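Local coordinates for protein endoglucanase family 5 (Clostridium acetobutylicum ATCC 824, PDB 6PZ7) that probably hydrolyses internal beta-glucosidic bonds in cellulose and related plant polysaccharides, as a broad-specificity endoglucanase of glycoside hydrolase family 5 with a TIM-barrel fold, at residues Glu120-Trp125 / Val175-Ser180; Gln10-Asp15 / His93-Leu98; Glu146-Ile149 / Glu154-Asn157. All coordinates share one frame; numbering follows the deposited sequence. Where two conformers were deposited one is given.

Contact 1: residues Glu120-Trp125 / Val175-Ser180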
loop_
_atom_site.group_PDB
_atom_site.type_symbol
_atom_site.label_atom_id
_atom_site.label_comp_id
_atom_site.label_asym_id
_atom_site.label_seq_id
_atom_site.Cartn_x
_atom_site.Cartn_y
_atom_site.Cartn_z
ATOM N N GLU A 120 18.231 -1.587 12.116
ATOM C CA GLU A 120 18.078 -2.406 10.917
ATOM C C GLU A 120 17.333 -1.633 9.827
ATOM O O GLU A 120 17.675 -1.727 8.644
ATOM C CB GLU A 120 17.395 -3.741 11.251
ATOM C CG GLU A 120 17.419 -4.631 10.042
ATOM C CD GLU A 120 16.997 -6.081 10.283
ATOM O OE1 GLU A 120 16.793 -6.484 11.445
ATOM O OE2 GLU A 120 16.877 -6.800 9.236
ATOM N N LEU A 121 16.314 -0.856 10.188
ATOM C CA LEU A 121 15.586 -0.067 9.209
ATOM C C LEU A 121 16.503 0.907 8.523
ATOM O O LEU A 121 16.388 1.113 7.312
ATOM C CB LEU A 121 14.500 0.719 9.926
ATOM C CG LEU A 121 13.122 0.113 10.006
ATOM C CD1 LEU A 121 12.230 0.987 10.902
ATOM C CD2 LEU A 121 12.501 -0.074 8.592
ATOM N N THR A 122 17.420 1.521 9.258
ATOM C CA THR A 122 18.381 2.431 8.654
ATOM C C THR A 122 19.217 1.698 7.612
ATOM O O THR A 122 19.394 2.186 6.487
ATOM C CB THR A 122 19.287 3.050 9.731
ATOM O OG1 THR A 122 18.500 3.728 10.712
ATOM C CG2 THR A 122 20.244 4.026 9.132
ATOM N N LYS A 123 19.758 0.532 7.973
ATOM C CA LYS A 123 20.612 -0.195 7.038
ATOM C C LYS A 123 19.836 -0.665 5.815
ATOM O O LYS A 123 20.320 -0.600 4.679
ATOM C CB LYS A 123 21.250 -1.410 7.731
ATOM C CG LYS A 123 22.598 -1.157 8.374
ATOM C CD LYS A 123 22.521 -0.251 9.627
ATOM C CE LYS A 123 23.899 -0.157 10.343
ATOM N NZ LYS A 123 23.805 0.726 11.510
ATOM N N VAL A 124 18.631 -1.178 6.034
ATOM C CA VAL A 124 17.826 -1.743 4.945
ATOM C C VAL A 124 17.296 -0.646 4.018
ATOM O O VAL A 124 17.495 -0.717 2.806
ATOM C CB VAL A 124 16.706 -2.645 5.505
ATOM C CG1 VAL A 124 15.727 -3.042 4.433
ATOM C CG2 VAL A 124 17.305 -3.871 6.167
ATOM N N TRP A 125 16.643 0.388 4.562
ATOM C CA TRP A 125 16.207 1.493 3.705
ATOM C C TRP A 125 17.386 2.205 3.054
ATOM O O TRP A 125 17.260 2.720 1.936
ATOM C CB TRP A 125 15.285 2.494 4.418
ATOM C CG TRP A 125 13.832 2.237 4.162
ATOM C CD1 TRP A 125 12.886 1.803 5.026
ATOM C CD2 TRP A 125 13.190 2.319 2.888
ATOM N NE1 TRP A 125 11.687 1.644 4.405
ATOM C CE2 TRP A 125 11.854 1.930 3.071
ATOM C CE3 TRP A 125 13.619 2.674 1.592
ATOM C CZ2 TRP A 125 10.952 1.872 2.006
ATOM C CZ3 TRP A 125 12.712 2.648 0.564
ATOM C CH2 TRP A 125 11.394 2.238 0.770
ATOM N N VAL A 175 12.324 7.993 6.593
ATOM C CA VAL A 175 12.362 9.214 5.787
ATOM C C VAL A 175 13.754 9.829 5.811
ATOM O O VAL A 175 14.300 10.218 4.770
ATOM C CB VAL A 175 11.291 10.228 6.241
ATOM C CG1 VAL A 175 11.553 11.591 5.641
ATOM C CG2 VAL A 175 9.886 9.725 5.865
ATOM N N ASN A 176 14.357 9.954 7.004
ATOM C CA ASN A 176 15.683 10.560 7.073
ATOM C C ASN A 176 16.710 9.732 6.294
ATOM O O ASN A 176 17.591 10.274 5.618
ATOM C CB ASN A 176 16.134 10.706 8.525
ATOM C CG ASN A 176 15.498 11.897 9.238
ATOM O OD1 ASN A 176 15.016 12.819 8.617
ATOM N ND2 ASN A 176 15.530 11.862 10.562
ATOM N N THR A 177 16.632 8.411 6.412
ATOM C CA THR A 177 17.563 7.533 5.697
ATOM C C THR A 177 17.403 7.683 4.190
ATOM O O THR A 177 18.387 7.802 3.457
ATOM C CB THR A 177 17.337 6.088 6.110
ATOM O OG1 THR A 177 17.582 5.931 7.513
ATOM C CG2 THR A 177 18.209 5.114 5.362
ATOM N N ILE A 178 16.163 7.686 3.705
ATOM C CA ILE A 178 15.912 7.904 2.284
ATOM C C ILE A 178 16.533 9.217 1.849
ATOM O O ILE A 178 17.264 9.295 0.840
ATOM C CB ILE A 178 14.395 7.859 2.013
ATOM C CG1 ILE A 178 13.861 6.425 2.151
ATOM C CG2 ILE A 178 14.095 8.459 0.641
ATOM C CD1 ILE A 178 12.383 6.329 2.392
ATOM N N ARG A 179 16.181 10.298 2.528
ATOM C CA ARG A 179 16.624 11.618 2.074
ATOM C C ARG A 179 18.145 11.753 2.116
ATOM O O ARG A 179 18.723 12.431 1.257
ATOM C CB ARG A 179 15.956 12.700 2.911
ATOM C CG ARG A 179 14.419 12.735 2.792
ATOM C CD ARG A 179 13.922 13.924 2.021
ATOM N NE ARG A 179 12.477 13.992 1.971
ATOM C CZ ARG A 179 11.712 13.514 0.980
ATOM N NH1 ARG A 179 12.265 12.908 -0.064
ATOM N NH2 ARG A 179 10.396 13.611 1.039
ATOM N N SER A 180 18.798 11.077 3.063
ATOM C CA SER A 180 20.241 11.166 3.240
ATOM C C SER A 180 21.001 10.618 2.050
ATOM O O SER A 180 22.182 10.949 1.870
ATOM C CB SER A 180 20.654 10.396 4.494
ATOM O OG SER A 180 20.677 8.995 4.263
#
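With CG2 opposite its own backbone N (chi1 -61°), Thr177 aims this methyl into helix 120-125, while Ile178 holds CG1 anti to its carbonyl carbon, beside the backbone N, with CD1 extended beyond it towards the Trp125 indole. The methyl of Thr177 sits against the helix backbone: CG2 lies 3.4 Å from Thr122 O and 3.8 Å from Trp125 C, and Trp125 CB closes over the same methyl. The Thr122 side chain approaches aslant, its methyl CG2 3.7 Å from Thr177 OG1. The two hydroxyls do not pair; each turns back along its own helix, Thr122 OG1 to Thr118 O and Thr177 OG1 to Thr173 O, which leaves the methyls to do the packing. One turn beyond Thr122, Trp125 lies side by side with Ile178, the residue after Thr177, the two pointing the same way. Ile178 CD1 stands over one face of the indole, 4.1 Å from the centroid of the six-membered ring and 16° off its normal, a CH-pi contact, and Ile178 CG1 touches Trp125 CE3 at 3.8 Å. Thr122 and Thr177, with CA atoms 6.0 Å apart, mark the closest backbone pairing. The short segments approach to 9.0 Å between axes and run roughly parallel, crossing at -33°. Both belong to the outer layer of the barrel, where helices 111-132 and 161-180 are successive. On the inner side Trp125 reaches the strand layer, its NE1 bonded to Thr143 O just beyond strand 139-142 and its ring meeting Phe141, while Ile178 packs on Ile190 of strand 190-193.

Contact 2: residues Gln10-Asp15 / His93-Leu98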
loop_
_atom_site.group_PDB
_atom_site.type_symbol
_atom_site.label_atom_id
_atom_site.label_comp_id
_atom_site.label_asym_id
_atom_site.label_seq_id
_atom_site.Cartn_x
_atom_site.Cartn_y
_atom_site.Cartn_z
ATOM N N GLN A 10 -0.336 16.898 -2.986
ATOM C CA GLN A 10 -1.722 16.677 -3.398
ATOM C C GLN A 10 -1.815 16.545 -4.913
ATOM O O GLN A 10 -2.594 15.741 -5.439
ATOM C CB GLN A 10 -2.642 17.787 -2.873
ATOM C CG GLN A 10 -4.127 17.575 -3.205
ATOM C CD GLN A 10 -4.721 16.325 -2.554
ATOM O OE1 GLN A 10 -4.640 16.163 -1.323
ATOM N NE2 GLN A 10 -5.328 15.461 -3.352
ATOM N N GLN A 11 -1.018 17.328 -5.648
ATOM C CA GLN A 11 -0.971 17.176 -7.105
ATOM C C GLN A 11 -0.486 15.785 -7.507
ATOM O O GLN A 11 -1.031 15.161 -8.436
ATOM C CB GLN A 11 -0.092 18.261 -7.718
ATOM C CG GLN A 11 -0.779 19.630 -7.707
ATOM C CD GLN A 11 0.166 20.720 -8.194
ATOM O OE1 GLN A 11 1.372 20.731 -7.867
ATOM N NE2 GLN A 11 -0.347 21.661 -8.932
ATOM N N ILE A 12 0.498 15.251 -6.776
ATOM C CA ILE A 12 0.972 13.889 -7.024
ATOM C C ILE A 12 -0.156 12.894 -6.786
ATOM O O ILE A 12 -0.401 11.992 -7.600
ATOM C CB ILE A 12 2.203 13.569 -6.143
ATOM C CG1 ILE A 12 3.436 14.348 -6.593
ATOM C CG2 ILE A 12 2.514 12.076 -6.127
ATOM C CD1 ILE A 12 4.079 13.874 -7.892
ATOM N N VAL A 13 -0.825 12.992 -5.630
ATOM C CA VAL A 13 -1.911 12.061 -5.321
ATOM C C VAL A 13 -2.986 12.102 -6.403
ATOM O O VAL A 13 -3.478 11.065 -6.855
ATOM C CB VAL A 13 -2.478 12.363 -3.924
ATOM C CG1 VAL A 13 -3.761 11.614 -3.650
ATOM C CG2 VAL A 13 -1.439 11.966 -2.863
ATOM N N ASN A 14 -3.357 13.298 -6.860
ATOM C CA ASN A 14 -4.366 13.381 -7.904
ATOM C C ASN A 14 -3.866 12.743 -9.187
ATOM O O ASN A 14 -4.618 12.052 -9.885
ATOM C CB ASN A 14 -4.718 14.851 -8.136
ATOM C CG ASN A 14 -5.485 15.457 -6.988
ATOM O OD1 ASN A 14 -6.007 14.745 -6.140
ATOM N ND2 ASN A 14 -5.538 16.779 -6.951
ATOM N N ASP A 15 -2.607 12.960 -9.533
ATOM C CA ASP A 15 -2.047 12.423 -10.765
ATOM C C ASP A 15 -1.980 10.895 -10.730
ATOM O O ASP A 15 -2.098 10.231 -11.764
ATOM C CB ASP A 15 -0.662 13.036 -10.992
ATOM C CG ASP A 15 -0.205 12.983 -12.436
ATOM O OD1 ASP A 15 -1.056 13.248 -13.327
ATOM O OD2 ASP A 15 0.989 12.776 -12.712
ATOM N N HIS A 93 4.894 4.384 -17.978
ATOM C CA HIS A 93 4.514 5.745 -17.626
ATOM C C HIS A 93 3.405 5.765 -16.572
ATOM O O HIS A 93 2.466 6.562 -16.642
ATOM C CB HIS A 93 4.189 6.571 -18.871
ATOM C CG HIS A 93 5.378 6.778 -19.749
ATOM N ND1 HIS A 93 6.465 7.530 -19.369
ATOM C CD2 HIS A 93 5.670 6.281 -20.968
ATOM C CE1 HIS A 93 7.354 7.538 -20.356
ATOM N NE2 HIS A 93 6.904 6.766 -21.316
ATOM N N MET A 94 3.495 4.880 -15.589
ATOM C CA MET A 94 2.666 4.876 -14.397
ATOM C C MET A 94 3.528 5.235 -13.189
ATOM O O MET A 94 4.763 5.162 -13.221
ATOM C CB MET A 94 2.030 3.510 -14.187
ATOM C CG MET A 94 1.001 3.200 -15.280
ATOM S SD MET A 94 0.016 1.694 -14.993
ATOM C CE MET A 94 1.269 0.435 -15.243
ATOM N N TYR A 95 2.858 5.626 -12.111
ATOM C CA TYR A 95 3.486 5.693 -10.798
ATOM C C TYR A 95 3.705 4.294 -10.266
ATOM O O TYR A 95 2.861 3.412 -10.457
ATOM C CB TYR A 95 2.599 6.481 -9.800
ATOM C CG TYR A 95 2.594 7.957 -10.071
ATOM C CD1 TYR A 95 1.710 8.524 -10.993
ATOM C CD2 TYR A 95 3.474 8.801 -9.418
ATOM C CE1 TYR A 95 1.722 9.882 -11.253
ATOM C CE2 TYR A 95 3.505 10.164 -9.679
ATOM C CZ TYR A 95 2.645 10.693 -10.618
ATOM O OH TYR A 95 2.717 12.058 -10.852
ATOM N N ALA A 96 4.845 4.090 -9.595
ATOM C CA ALA A 96 5.169 2.858 -8.897
ATOM C C ALA A 96 5.329 3.201 -7.421
ATOM O O ALA A 96 6.037 4.161 -7.086
ATOM C CB ALA A 96 6.470 2.244 -9.426
ATOM N N ILE A 97 4.701 2.430 -6.530
ATOM C CA ILE A 97 4.910 2.533 -5.081
ATOM C C ILE A 97 5.730 1.334 -4.653
ATOM O O ILE A 97 5.308 0.190 -4.860
ATOM C CB ILE A 97 3.578 2.591 -4.296
ATOM C CG1 ILE A 97 2.704 3.772 -4.697
ATOM C CG2 ILE A 97 3.895 2.627 -2.777
ATOM C CD1 ILE A 97 1.260 3.599 -4.224
ATOM N N LEU A 98 6.905 1.566 -4.083
ATOM C CA LEU A 98 7.803 0.520 -3.610
ATOM C C LEU A 98 7.850 0.599 -2.094
ATOM O O LEU A 98 8.152 1.669 -1.549
ATOM C CB LEU A 98 9.195 0.735 -4.209
ATOM C CG LEU A 98 10.262 -0.239 -3.756
ATOM C CD1 LEU A 98 9.997 -1.644 -4.210
ATOM C CD2 LEU A 98 11.638 0.186 -4.222
#
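Asp15, in the helix formed by residues 10-15, and Tyr95, first residue of strand 95-98, face each other with their CA atoms 8.7 Å apart, and the gap between helix and strand is spanned by side chains alone. Tyr95 directs its ring at the helix, and its hydroxyl OH donates a short hydrogen bond of 2.6 Å to Asp15 OD2. The carboxylate receives it on the anti lone pair of OD2, the one turned away from OD1. That oxygen lies in the plane of the ring at its edge, 3.3 Å from Tyr95 CE1, whereas the carboxylate as a whole stands almost perpendicular to the ring, the planes 87° apart. Asp15 reaches the hydroxyl because its CG is swung opposite the backbone N (chi1 -158°). One helical turn earlier, Ile12 approaches the phenol obliquely on its CE2 side: CD1 is 3.7 Å from Tyr95 OH, and CG2 is 4.2 Å from Tyr95 CE2. Around the pair, Ile12 and Tyr95 both pack on Ile140 of strand 139-142, and Tyr95 also meets the ring of His138, so helix 9-16 packs against the end of the barrel where the parallel strands begin. The phenol is thus buried with its polar end satisfied by a carboxylate. The short bond is consistent with an ionised Asp15 accepting from a neutral phenol, with apolar isoleucine beside the shared hydroxyl.

Contact 3: residues Glu146-Ile149 / Glu154-Asn157. With EDO (1,2-ethanediol), chain C.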
loop_
_atom_site.group_PDB
_atom_site.type_symbol
_atom_site.label_atom_id
_atom_site.label_comp_id
_atom_site.label_asym_id
_atom_site.label_seq_id
_atom_site.Cartn_x
_atom_site.Cartn_y
_atom_site.Cartn_z
ATOM N N GLU A 146 1.950 -2.330 7.163
ATOM C CA GLU A 146 0.995 -2.339 8.266
ATOM C C GLU A 146 1.757 -2.605 9.561
ATOM O O GLU A 146 1.652 -3.680 10.180
ATOM C CB GLU A 146 -0.065 -3.403 8.028
ATOM C CG GLU A 146 -0.962 -3.036 6.843
ATOM C CD GLU A 146 -2.066 -3.995 6.563
ATOM O OE1 GLU A 146 -2.155 -5.055 7.233
ATOM O OE2 GLU A 146 -2.878 -3.754 5.625
ATOM N N PRO A 147 2.619 -1.678 9.960
ATOM C CA PRO A 147 3.498 -1.948 11.106
ATOM C C PRO A 147 2.663 -2.103 12.365
ATOM O O PRO A 147 1.791 -1.289 12.660
ATOM C CB PRO A 147 4.392 -0.700 11.169
ATOM C CG PRO A 147 3.573 0.412 10.529
ATOM C CD PRO A 147 2.816 -0.319 9.400
ATOM N N ARG A 148 2.944 -3.142 13.137
ATOM C CA ARG A 148 2.064 -3.533 14.228
ATOM C C ARG A 148 2.722 -4.625 15.048
ATOM O O ARG A 148 3.788 -5.140 14.686
ATOM C CB ARG A 148 0.735 -4.023 13.666
ATOM C CG ARG A 148 0.829 -5.363 12.926
ATOM C CD ARG A 148 -0.405 -5.633 12.082
ATOM N NE ARG A 148 -0.421 -6.970 11.514
ATOM C CZ ARG A 148 0.241 -7.331 10.441
ATOM N NH1 ARG A 148 0.956 -6.490 9.741
ATOM N NH2 ARG A 148 0.188 -8.611 10.051
ATOM N N ILE A 149 2.065 -4.977 16.151
ATOM C CA ILE A 149 2.467 -6.090 17.014
ATOM C C ILE A 149 1.536 -7.266 16.740
ATOM O O ILE A 149 0.371 -7.276 17.166
ATOM C CB ILE A 149 2.475 -5.698 18.498
ATOM C CG1 ILE A 149 3.393 -4.492 18.722
ATOM C CG2 ILE A 149 2.883 -6.912 19.357
ATOM C CD1 ILE A 149 4.805 -4.724 18.454
ATOM N N GLU A 154 -4.666 -5.346 20.411
ATOM C CA GLU A 154 -4.935 -4.126 19.663
ATOM C C GLU A 154 -4.446 -4.151 18.226
ATOM O O GLU A 154 -4.503 -3.115 17.538
ATOM C CB GLU A 154 -4.375 -2.901 20.399
ATOM C CG GLU A 154 -4.901 -2.694 21.817
ATOM C CD GLU A 154 -4.146 -3.455 22.886
ATOM O OE1 GLU A 154 -3.167 -4.170 22.646
ATOM O OE2 GLU A 154 -4.566 -3.313 24.077
ATOM N N GLU A 155 -3.980 -5.302 17.741
ATOM C CA GLU A 155 -3.399 -5.408 16.410
ATOM C C GLU A 155 -4.265 -4.775 15.336
ATOM O O GLU A 155 -3.742 -4.083 14.448
ATOM C CB GLU A 155 -3.114 -6.883 16.102
ATOM C CG GLU A 155 -2.471 -7.116 14.758
ATOM C CD GLU A 155 -2.206 -8.577 14.412
ATOM O OE1 GLU A 155 -2.505 -9.466 15.226
ATOM O OE2 GLU A 155 -1.648 -8.810 13.282
ATOM N N TRP A 156 -5.564 -5.042 15.357
ATOM C CA TRP A 156 -6.484 -4.524 14.350
ATOM C C TRP A 156 -7.393 -3.426 14.882
ATOM O O TRP A 156 -8.412 -3.107 14.248
ATOM C CB TRP A 156 -7.252 -5.682 13.720
ATOM C CG TRP A 156 -6.295 -6.678 13.069
ATOM C CD1 TRP A 156 -6.106 -7.976 13.443
ATOM C CD2 TRP A 156 -5.368 -6.428 12.000
ATOM N NE1 TRP A 156 -5.130 -8.550 12.653
ATOM C CE2 TRP A 156 -4.686 -7.636 11.743
ATOM C CE3 TRP A 156 -5.068 -5.306 11.211
ATOM C CZ2 TRP A 156 -3.711 -7.742 10.750
ATOM C CZ3 TRP A 156 -4.113 -5.434 10.210
ATOM C CH2 TRP A 156 -3.457 -6.624 9.984
ATOM N N ASN A 157 -7.037 -2.820 15.996
ATOM C CA ASN A 157 -7.793 -1.757 16.638
ATOM C C ASN A 157 -7.006 -0.454 16.749
ATOM O O ASN A 157 -7.355 0.424 17.573
ATOM C CB ASN A 157 -8.251 -2.213 18.038
ATOM C CG ASN A 157 -9.228 -3.301 17.949
ATOM O OD1 ASN A 157 -10.199 -3.209 17.170
ATOM N ND2 ASN A 157 -9.033 -4.329 18.728
HETATM C C1 EDO C . -4.972 -7.001 6.155
HETATM O O1 EDO C . -3.535 -7.024 6.136
HETATM C C2 EDO C . -5.516 -5.978 5.175
HETATM O O2 EDO C . -5.325 -4.654 5.677
HETATM O O HOH W 1 -1.298 -10.699 11.402
#
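Arg148 and Glu155 form a salt bridge in which Arg148 NE donates to Glu155 OE2 over 2.8 Å, nearly straight at 161°. OE2 accepts on its anti lone pair, and guanidinium and carboxylate are almost coplanar. Glu155 reaches across because its CG is opposite the backbone N and its chain runs out extended. Arg148 NH1 bonds Glu146 O at 2.9 Å, in the guanidinium plane, and NH2 gives a hydrogen to a water 2.9 Å away. That water passes one of its own to Glu155 OE2 at 2.7 Å, adding a bridged link to the direct one. Glu155 OE1 takes the backbone N of Gly151, so both carboxylate oxygens are engaged. The CH2 corner of Trp156 stands over one face of the guanidinium, toward its rim, 3.4 Å from Arg148 NE, the planes 29° apart; Arg148 CD makes a CH-pi contact with the six-membered ring. At the rim of the same ring, in its plane, Glu146 OE1 is 3.4 Å from Trp156 CH2. Both oxygens of Glu146 hold a 1,2-ethanediol, probably from the crystallisation liquor: its O1 donates to OE1 and its O2 to OE2, each at 2.6 Å, while OE2 also bonds His221 ND1. Glu146-Pro147 follows barrel strand 139-142, where family 5 enzymes carry their acid/base glutamate, so the diol probably marks the substrate cleft. The in-plane bonds and the indole together fix the rotation of the guanidinium, and Arg148 in turn grips the carbonyl of Glu146, tying this surface turn to the backbone of the probable acid/base glutamate.

How the contacts relate
From the N terminus, contact 2 closes first: helix 9-16 meets strand 95-99, the third of the eight barrel strands, after a loop holding the first two strands and their helices. Strand 95-99 then leads into helix 111-132, where contact 1 opens; it closes on helix 161-180, so contacts 2 and 1 follow in series. Contact 3, in the loop between strand 139-142 and helix 161-180, falls wholly within that span. Contacts 1 and 2 touch, Trp125 CH2 packing 4.0 Å from Leu98 O, whereas contact 3 touches neither. Contact 2 fastens the N-terminal helix to the strand-start end, contact 1 joins two neighbouring outer helices, and contact 3 folds the loop after strand 139-142 on itself.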